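Local coordinates for 3-phosphoshikimate 1-carboxyvinyltransferase (Streptomyces sviceus, PDB 7M0O), which probably catalyses the transfer of the enolpyruvyl group of phosphoenolpyruvate to the 5-hydroxyl of shikimate-3-phosphate, the sixth step of chorismate biosynthesis, at residues A[16-20]-A[84-88]; A[35-41]-A[76-81]. All coordinates share one frame; numbering follows the deposited sequence.

Interaction 1 of 2, residues A[16-20]-A[84-88]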
ATOM      1  N   PHE A  16      -7.856  -1.292 -11.707  1.00 11.95           N
ATOM      2  CA  PHE A  16      -8.440  -2.518 -12.245  1.00 10.25           C
ATOM      3  C   PHE A  16      -9.957  -2.478 -12.159  1.00 12.62           C
ATOM      4  O   PHE A  16     -10.656  -2.768 -13.136  1.00 14.45           O
ATOM      5  CB  PHE A  16      -7.881  -3.725 -11.483  1.00 10.90           C
ATOM      6  CG  PHE A  16      -8.319  -5.067 -12.033  1.00 13.87           C
ATOM      7  CD1 PHE A  16      -9.647  -5.489 -11.918  1.00 12.21           C
ATOM      8  CD2 PHE A  16      -7.402  -5.926 -12.631  1.00 17.25           C
ATOM      9  CE1 PHE A  16     -10.064  -6.731 -12.412  1.00 13.06           C
ATOM     10  CE2 PHE A  16      -7.812  -7.181 -13.126  1.00 16.61           C
ATOM     11  CZ  PHE A  16      -9.140  -7.575 -13.010  1.00 13.37           C
ATOM     12  N   LEU A  17     -10.483  -2.172 -10.973  1.00 14.02           N
ATOM     13  CA  LEU A  17     -11.930  -2.159 -10.776  1.00 12.96           C
ATOM     14  C   LEU A  17     -12.607  -1.122 -11.671  1.00 13.29           C
ATOM     15  O   LEU A  17     -13.678  -1.391 -12.244  1.00 12.65           O
ATOM     16  CB  LEU A  17     -12.230  -1.911  -9.300  1.00 11.95           C
ATOM     17  CG  LEU A  17     -11.767  -3.071  -8.412  1.00 14.10           C
ATOM     18  CD1 LEU A  17     -11.622  -2.671  -6.950  1.00 11.67           C
ATOM     19  CD2 LEU A  17     -12.775  -4.210  -8.531  1.00 13.84           C
ATOM     20  N   ALA A  18     -11.993   0.066 -11.814  1.00 11.35           N
ATOM     21  CA  ALA A  18     -12.556   1.103 -12.679  1.00 11.04           C
ATOM     22  C   ALA A  18     -12.607   0.643 -14.129  1.00 13.49           C
ATOM     23  O   ALA A  18     -13.552   0.961 -14.854  1.00 13.36           O
ATOM     24  CB  ALA A  18     -11.749   2.402 -12.573  1.00 12.37           C
ATOM     25  N   ALA A  19     -11.577  -0.079 -14.575  1.00 12.38           N
ATOM     26  CA  ALA A  19     -11.564  -0.605 -15.933  1.00 12.61           C
ATOM     27  C   ALA A  19     -12.630  -1.670 -16.150  1.00 12.78           C
ATOM     28  O   ALA A  19     -13.200  -1.763 -17.245  1.00 12.53           O
ATOM     29  CB  ALA A  19     -10.187  -1.185 -16.240  1.00 14.62           C
ATOM     30  N   ALA A  20     -12.881  -2.513 -15.145  1.00 12.18           N
ATOM     31  CA  ALA A  20     -13.669  -3.724 -15.357  1.00 11.59           C
ATOM     32  C   ALA A  20     -15.154  -3.543 -15.057  1.00 14.26           C
ATOM     33  O   ALA A  20     -15.957  -4.388 -15.470  1.00 19.25           O
ATOM     34  CB  ALA A  20     -13.106  -4.873 -14.505  1.00 13.67           C
ATOM     35  N   PHE A  84      -1.593  -6.786 -13.694  1.00 15.20           N
ATOM     36  CA  PHE A  84      -3.032  -6.542 -13.789  1.00 14.46           C
ATOM     37  C   PHE A  84      -3.507  -6.391 -15.231  1.00 13.71           C
ATOM     38  O   PHE A  84      -4.612  -6.828 -15.560  1.00 12.43           O
ATOM     39  CB  PHE A  84      -3.417  -5.289 -13.000  1.00 15.11           C
ATOM     40  CG  PHE A  84      -3.472  -5.488 -11.515  1.00 17.29           C
ATOM     41  CD1 PHE A  84      -3.089  -6.692 -10.934  1.00 17.48           C
ATOM     42  CD2 PHE A  84      -3.925  -4.465 -10.693  1.00 14.77           C
ATOM     43  CE1 PHE A  84      -3.145  -6.864  -9.565  1.00 14.79           C
ATOM     44  CE2 PHE A  84      -3.981  -4.626  -9.312  1.00 13.55           C
ATOM     45  CZ  PHE A  84      -3.594  -5.828  -8.747  1.00 17.59           C
ATOM     46  N   LEU A  85      -2.735  -5.737 -16.101  1.00 11.97           N
ATOM     47  CA  LEU A  85      -3.197  -5.596 -17.482  1.00 11.49           C
ATOM     48  C   LEU A  85      -3.335  -6.938 -18.200  1.00 14.50           C
ATOM     49  O   LEU A  85      -4.346  -7.132 -18.890  1.00 13.03           O
ATOM     50  CB  LEU A  85      -2.284  -4.636 -18.256  1.00 14.59           C
ATOM     51  CG  LEU A  85      -2.532  -3.149 -18.005  1.00 14.58           C
ATOM     52  CD1 LEU A  85      -1.852  -2.311 -19.071  1.00 15.27           C
ATOM     53  CD2 LEU A  85      -4.025  -2.818 -17.954  1.00 22.47           C
ATOM     54  N   PRO A  86      -2.389  -7.879 -18.113  1.00 11.63           N
ATOM     55  CA  PRO A  86      -2.638  -9.196 -18.731  1.00 11.57           C
ATOM     56  C   PRO A  86      -3.844  -9.900 -18.161  1.00 13.07           C
ATOM     57  O   PRO A  86      -4.533 -10.633 -18.885  1.00 12.86           O
ATOM     58  CB  PRO A  86      -1.350  -9.968 -18.439  1.00 12.78           C
ATOM     59  CG  PRO A  86      -0.293  -8.882 -18.314  1.00 13.34           C
ATOM     60  CD  PRO A  86      -1.005  -7.765 -17.609  1.00 12.39           C
ATOM     61  N   THR A  87      -4.109  -9.702 -16.871  1.00 10.52           N
ATOM     62  CA  THR A  87      -5.282 -10.312 -16.245  1.00 11.17           C
ATOM     63  C   THR A  87      -6.577  -9.749 -16.823  1.00 10.41           C
ATOM     64  O   THR A  87      -7.492 -10.500 -17.187  1.00 11.53           O
ATOM     65  CB  THR A  87      -5.237 -10.089 -14.734  1.00 10.04           C
ATOM     66  OG1 THR A  87      -4.058 -10.672 -14.181  1.00 14.66           O
ATOM     67  CG2 THR A  87      -6.491 -10.687 -14.054  1.00 12.89           C
ATOM     68  N   LEU A  88      -6.695  -8.420 -16.865  1.00 12.25           N
ATOM     69  CA  LEU A  88      -7.842  -7.780 -17.510  1.00 13.32           C
ATOM     70  C   LEU A  88      -8.022  -8.250 -18.945  1.00 14.73           C
ATOM     71  O   LEU A  88      -9.140  -8.537 -19.391  1.00 16.83           O
ATOM     72  CB  LEU A  88      -7.659  -6.265 -17.505  1.00 15.97           C
ATOM     73  CG  LEU A  88      -8.074  -5.528 -16.247  1.00 17.39           C
ATOM     74  CD1 LEU A  88      -7.461  -4.120 -16.288  1.00 18.84           C
ATOM     75  CD2 LEU A  88      -9.603  -5.465 -16.165  1.00 11.59           C
TER

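Interaction 2 of 2, residues A[35-41]-A[76-81]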
ATOM      1  N   ASP A  35       4.290   3.935 -12.483  1.00 13.85           N
ATOM      2  CA  ASP A  35       3.520   2.704 -12.643  1.00 17.20           C
ATOM      3  C   ASP A  35       2.063   3.010 -12.982  1.00 13.72           C
ATOM      4  O   ASP A  35       1.519   2.463 -13.944  1.00 17.02           O
ATOM      5  CB  ASP A  35       3.618   1.838 -11.378  1.00 18.93           C
ATOM      6  CG  ASP A  35       3.059   0.411 -11.566  1.00 21.73           C
ATOM      7  OD1 ASP A  35       2.543   0.064 -12.656  1.00 22.15           O
ATOM      8  OD2 ASP A  35       3.154  -0.390 -10.611  1.00 26.49           O
ATOM      9  N   THR A  36       1.411   3.904 -12.226  1.00 16.12           N
ATOM     10  CA  THR A  36       0.007   4.178 -12.540  1.00 12.74           C
ATOM     11  C   THR A  36      -0.146   4.930 -13.855  1.00 13.25           C
ATOM     12  O   THR A  36      -1.161   4.767 -14.547  1.00 14.21           O
ATOM     13  CB  THR A  36      -0.662   4.951 -11.405  1.00 20.69           C
ATOM     14  OG1 THR A  36      -0.174   6.299 -11.383  1.00 15.01           O
ATOM     15  CG2 THR A  36      -0.378   4.292 -10.084  1.00 17.91           C
ATOM     16  N   GLU A  37       0.843   5.752 -14.229  1.00 12.86           N
ATOM     17  CA  GLU A  37       0.792   6.395 -15.538  1.00 15.68           C
ATOM     18  C   GLU A  37       0.857   5.360 -16.658  1.00 13.72           C
ATOM     19  O   GLU A  37       0.102   5.442 -17.632  1.00 14.24           O
ATOM     20  CB  GLU A  37       1.923   7.420 -15.671  1.00 15.45           C
ATOM     21  CG  GLU A  37       1.886   8.238 -16.966  1.00 20.22           C
ATOM     22  CD  GLU A  37       0.819   9.329 -16.942  1.00 20.20           C
ATOM     23  OE1 GLU A  37       0.368   9.697 -15.828  1.00 20.05           O
ATOM     24  OE2 GLU A  37       0.447   9.825 -18.038  1.00 22.35           O
ATOM     25  N   GLY A  38       1.752   4.377 -16.532  1.00 13.92           N
ATOM     26  CA  GLY A  38       1.821   3.319 -17.525  1.00 14.03           C
ATOM     27  C   GLY A  38       0.563   2.464 -17.572  1.00 11.58           C
ATOM     28  O   GLY A  38       0.159   2.014 -18.653  1.00 13.18           O
ATOM     29  N   PHE A  39      -0.068   2.241 -16.416  1.00 15.60           N
ATOM     30  CA  PHE A  39      -1.353   1.534 -16.368  1.00 14.42           C
ATOM     31  C   PHE A  39      -2.403   2.278 -17.185  1.00 15.07           C
ATOM     32  O   PHE A  39      -3.071   1.694 -18.051  1.00 13.89           O
ATOM     33  CB  PHE A  39      -1.806   1.386 -14.907  1.00 16.97           C
ATOM     34  CG  PHE A  39      -2.802   0.255 -14.642  1.00 13.19           C
ATOM     35  CD1 PHE A  39      -2.597  -0.610 -13.583  1.00 22.39           C
ATOM     36  CD2 PHE A  39      -3.961   0.125 -15.389  1.00 23.64           C
ATOM     37  CE1 PHE A  39      -3.520  -1.622 -13.294  1.00 22.27           C
ATOM     38  CE2 PHE A  39      -4.882  -0.885 -15.118  1.00 19.00           C
ATOM     39  CZ  PHE A  39      -4.661  -1.754 -14.070  1.00 20.59           C
ATOM     40  N   ALA A  40      -2.568   3.575 -16.906  1.00 14.65           N
ATOM     41  CA  ALA A  40      -3.489   4.400 -17.678  1.00 15.58           C
ATOM     42  C   ALA A  40      -3.161   4.361 -19.164  1.00 14.01           C
ATOM     43  O   ALA A  40      -4.061   4.226 -19.998  1.00 16.96           O
ATOM     44  CB  ALA A  40      -3.459   5.841 -17.160  1.00 22.36           C
ATOM     45  N   GLU A  41      -1.872   4.507 -19.520  1.00 18.04           N
ATOM     46  CA  GLU A  41      -1.481   4.450 -20.928  1.00 14.38           C
ATOM     47  C   GLU A  41      -1.830   3.102 -21.553  1.00 14.08           C
ATOM     48  O   GLU A  41      -2.252   3.035 -22.713  1.00 16.14           O
ATOM     49  CB  GLU A  41       0.022   4.700 -21.091  1.00 14.37           C
ATOM     50  CG  GLU A  41       0.539   6.072 -20.629  1.00 25.87           C
ATOM     51  CD  GLU A  41       2.068   6.177 -20.705  1.00 39.78           C
ATOM     52  OE1 GLU A  41       2.689   5.384 -21.447  1.00 39.05           O
ATOM     53  OE2 GLU A  41       2.654   7.044 -20.013  1.00 41.10           O
ATOM     54  N   ARG A  76       6.212  -0.887 -19.260  1.00 18.88           N
ATOM     55  CA  ARG A  76       7.221   0.025 -18.691  1.00 23.67           C
ATOM     56  C   ARG A  76       7.882  -0.674 -17.496  1.00 18.54           C
ATOM     57  O   ARG A  76       8.251  -1.852 -17.597  1.00 17.48           O
ATOM     58  CB  ARG A  76       6.573   1.385 -18.386  1.00 19.90           C
ATOM     59  CG  ARG A  76       5.666   1.928 -19.498  1.00 26.27           C
ATOM     60  CD  ARG A  76       5.626   3.459 -19.539  1.00 30.90           C
ATOM     61  NE  ARG A  76       5.615   4.055 -18.207  1.00 38.97           N
ATOM     62  CZ  ARG A  76       5.163   5.279 -17.939  1.00 38.72           C
ATOM     63  NH1 ARG A  76       4.669   6.042 -18.912  1.00 38.95           N
ATOM     64  NH2 ARG A  76       5.199   5.739 -16.697  1.00 27.79           N
ATOM     65  N   ASP A  77       8.064   0.010 -16.366  1.00 18.50           N
ATOM     66  CA  ASP A  77       8.734  -0.513 -15.182  1.00 23.51           C
ATOM     67  C   ASP A  77       7.756  -0.883 -14.079  1.00 14.73           C
ATOM     68  O   ASP A  77       8.177  -1.126 -12.944  1.00 19.30           O
ATOM     69  CB  ASP A  77       9.717   0.533 -14.631  1.00 19.36           C
ATOM     70  CG  ASP A  77      10.760   0.976 -15.652  1.00 26.91           C
ATOM     71  OD1 ASP A  77      11.511   0.121 -16.153  1.00 23.79           O
ATOM     72  OD2 ASP A  77      10.834   2.187 -15.940  1.00 39.54           O
ATOM     73  N   GLY A  78       6.457  -0.900 -14.371  1.00 20.41           N
ATOM     74  CA  GLY A  78       5.473  -0.969 -13.311  1.00 20.22           C
ATOM     75  C   GLY A  78       4.995  -2.377 -13.029  1.00 15.52           C
ATOM     76  O   GLY A  78       4.479  -3.049 -13.923  1.00 17.05           O
ATOM     77  N   ALA A  79       5.170  -2.836 -11.790  1.00 21.22           N
ATOM     78  CA  ALA A  79       4.806  -4.209 -11.456  1.00 25.54           C
ATOM     79  C   ALA A  79       3.299  -4.417 -11.534  1.00 22.58           C
ATOM     80  O   ALA A  79       2.836  -5.463 -12.011  1.00 22.81           O
ATOM     81  CB  ALA A  79       5.323  -4.571 -10.066  1.00 29.00           C
ATOM     82  N   THR A  80       2.519  -3.438 -11.070  1.00 23.70           N
ATOM     83  CA  THR A  80       1.065  -3.558 -11.135  1.00 20.23           C
ATOM     84  C   THR A  80       0.590  -3.659 -12.581  1.00 20.68           C
ATOM     85  O   THR A  80      -0.245  -4.507 -12.921  1.00 17.58           O
ATOM     86  CB  THR A  80       0.402  -2.359 -10.445  1.00 19.80           C
ATOM     87  OG1 THR A  80       0.542  -2.477  -9.027  1.00 24.85           O
ATOM     88  CG2 THR A  80      -1.074  -2.309 -10.807  1.00 25.76           C
ATOM     89  N   THR A  81       1.083  -2.765 -13.438  1.00 20.03           N
ATOM     90  CA  THR A  81       0.738  -2.802 -14.854  1.00 15.17           C
ATOM     91  C   THR A  81       1.073  -4.161 -15.467  1.00 16.71           C
ATOM     92  O   THR A  81       0.273  -4.723 -16.228  1.00 14.15           O
ATOM     93  CB  THR A  81       1.476  -1.687 -15.597  1.00 15.90           C
ATOM     94  OG1 THR A  81       1.257  -0.422 -14.930  1.00 19.62           O
ATOM     95  CG2 THR A  81       1.018  -1.590 -17.042  1.00 16.61           C
TER

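Interaction 1 of 2, residues A[16-20]-A[84-88]
Phe84 meets Phe16 in an edge-to-face pair: the Phe16 ring turns its edge to the face of the Phe84 ring, with the planes at 83° and the centroids 5.8 Å apart. The two side chains cross at about a right angle, and CB of Phe84 adds to the contact, 4.1 Å from CD2 of Phe16. What brings Phe16 here is its first torsion, which sets CG opposite the backbone N (chi1 -175°) and sends the ring out toward helix 79-90. One turn further on, the methyl CG2 of Thr87 comes up to the rim of the same ring, near its plane, 3.9 Å from CE2 of Phe16. The hydroxyl of this threonine is bonded to the carbonyl of Arg83 in its own helix. Leu88 covers a face of the Phe16 ring. Its CD2 stands 3.8 Å from the centroid, 11° off the normal, in a CH-pi contact, while its CG closes to 3.5 Å from Phe16 CE2. The two branches of Leu88 also reach the end of helix 8-20, CD1 touching the methyl of Ala19 and CD2 that of Ala20. A serine in place of Phe16 would probably open a gap between the helices, leaving Leu88 without the ring beneath its methyl and Phe84 without its edge-on partner. The side-chain contacts are apolar, and all six touching residues are buried. The two helices run nearly parallel, as in the helical core of EPSP synthase domains, and Phe84 lies close to Gln155 and Arg13, predicted substrate-binding residues. Leu162 of helix 155-163 packs on Phe16, and Ala159 and Leu163 on Phe84 and Thr87; helix 34-45 adds Phe39 against Phe84 and Leu43 against Ala19, and Phe98 of strand 95-99 touches Leu85 and Pro86.

Interaction 2 of 2, residues A[35-41]-A[76-81]
Asp35 turns its carboxylate to Thr80 and Thr81 in the first turn of helix 79-90, and both oxygens are engaged. With CG opposite the backbone N (chi1 -169°), OD2 takes the N-H of Thr80 at 3.1 Å through its syn lone pair. OD1 accepts twice from Thr81: OG1 arrives nearly along the C-O axis at 2.7 Å, and the backbone N at 3.3 Å uses the syn lone pair. Three bonds thus fix the rotation of the carboxylate. Gly78, the N-cap residue, has CA just 3.2 Å from Asp35 OD1. The acid supplies, from a neighbouring helix of the EPSP synthase alpha/beta fold, acceptors for the N-H groups of Thr80 and Thr81; the helix dipole would probably stabilise its negative charge. Thr80 OG1 is bonded to Lys8, a predicted substrate-binding residue, while the methyl CG2 of Thr80 meets the Phe39 ring at the edge, in plane, 3.6 Å from CE1. On the outer side, Arg76 bends at chi3 and lays one guanidinium face over the backbone at Gly38, whose N is 3.7 Å from NH2. Glu41 OE2 comes to the guanidinium edge in a salt bridge to NH1, the carboxylate plane turned 73° from it.

How the interactions relate
From the N terminus the chain forms helix 8-20, then strand 24-28, helix 34-45 and the hairpin strands 50-52 and 56-60, before strand 70-74 leads into helix 79-90. Interaction 2 closes the inner loop, joining helix 34-45 to the loop after strand 70-74 and the start of helix 79-90. Interaction 1 closes the wider one a turn later, pairing the end of helix 8-20 with the middle of helix 79-90, so the two loops nest. Helix 79-90 serves both, and Phe39 joins them: its ring from interaction 2 packs on Phe84 and Leu85 of interaction 1 and against the backbone of Phe16 in helix 8-20, tying all three helices into one core.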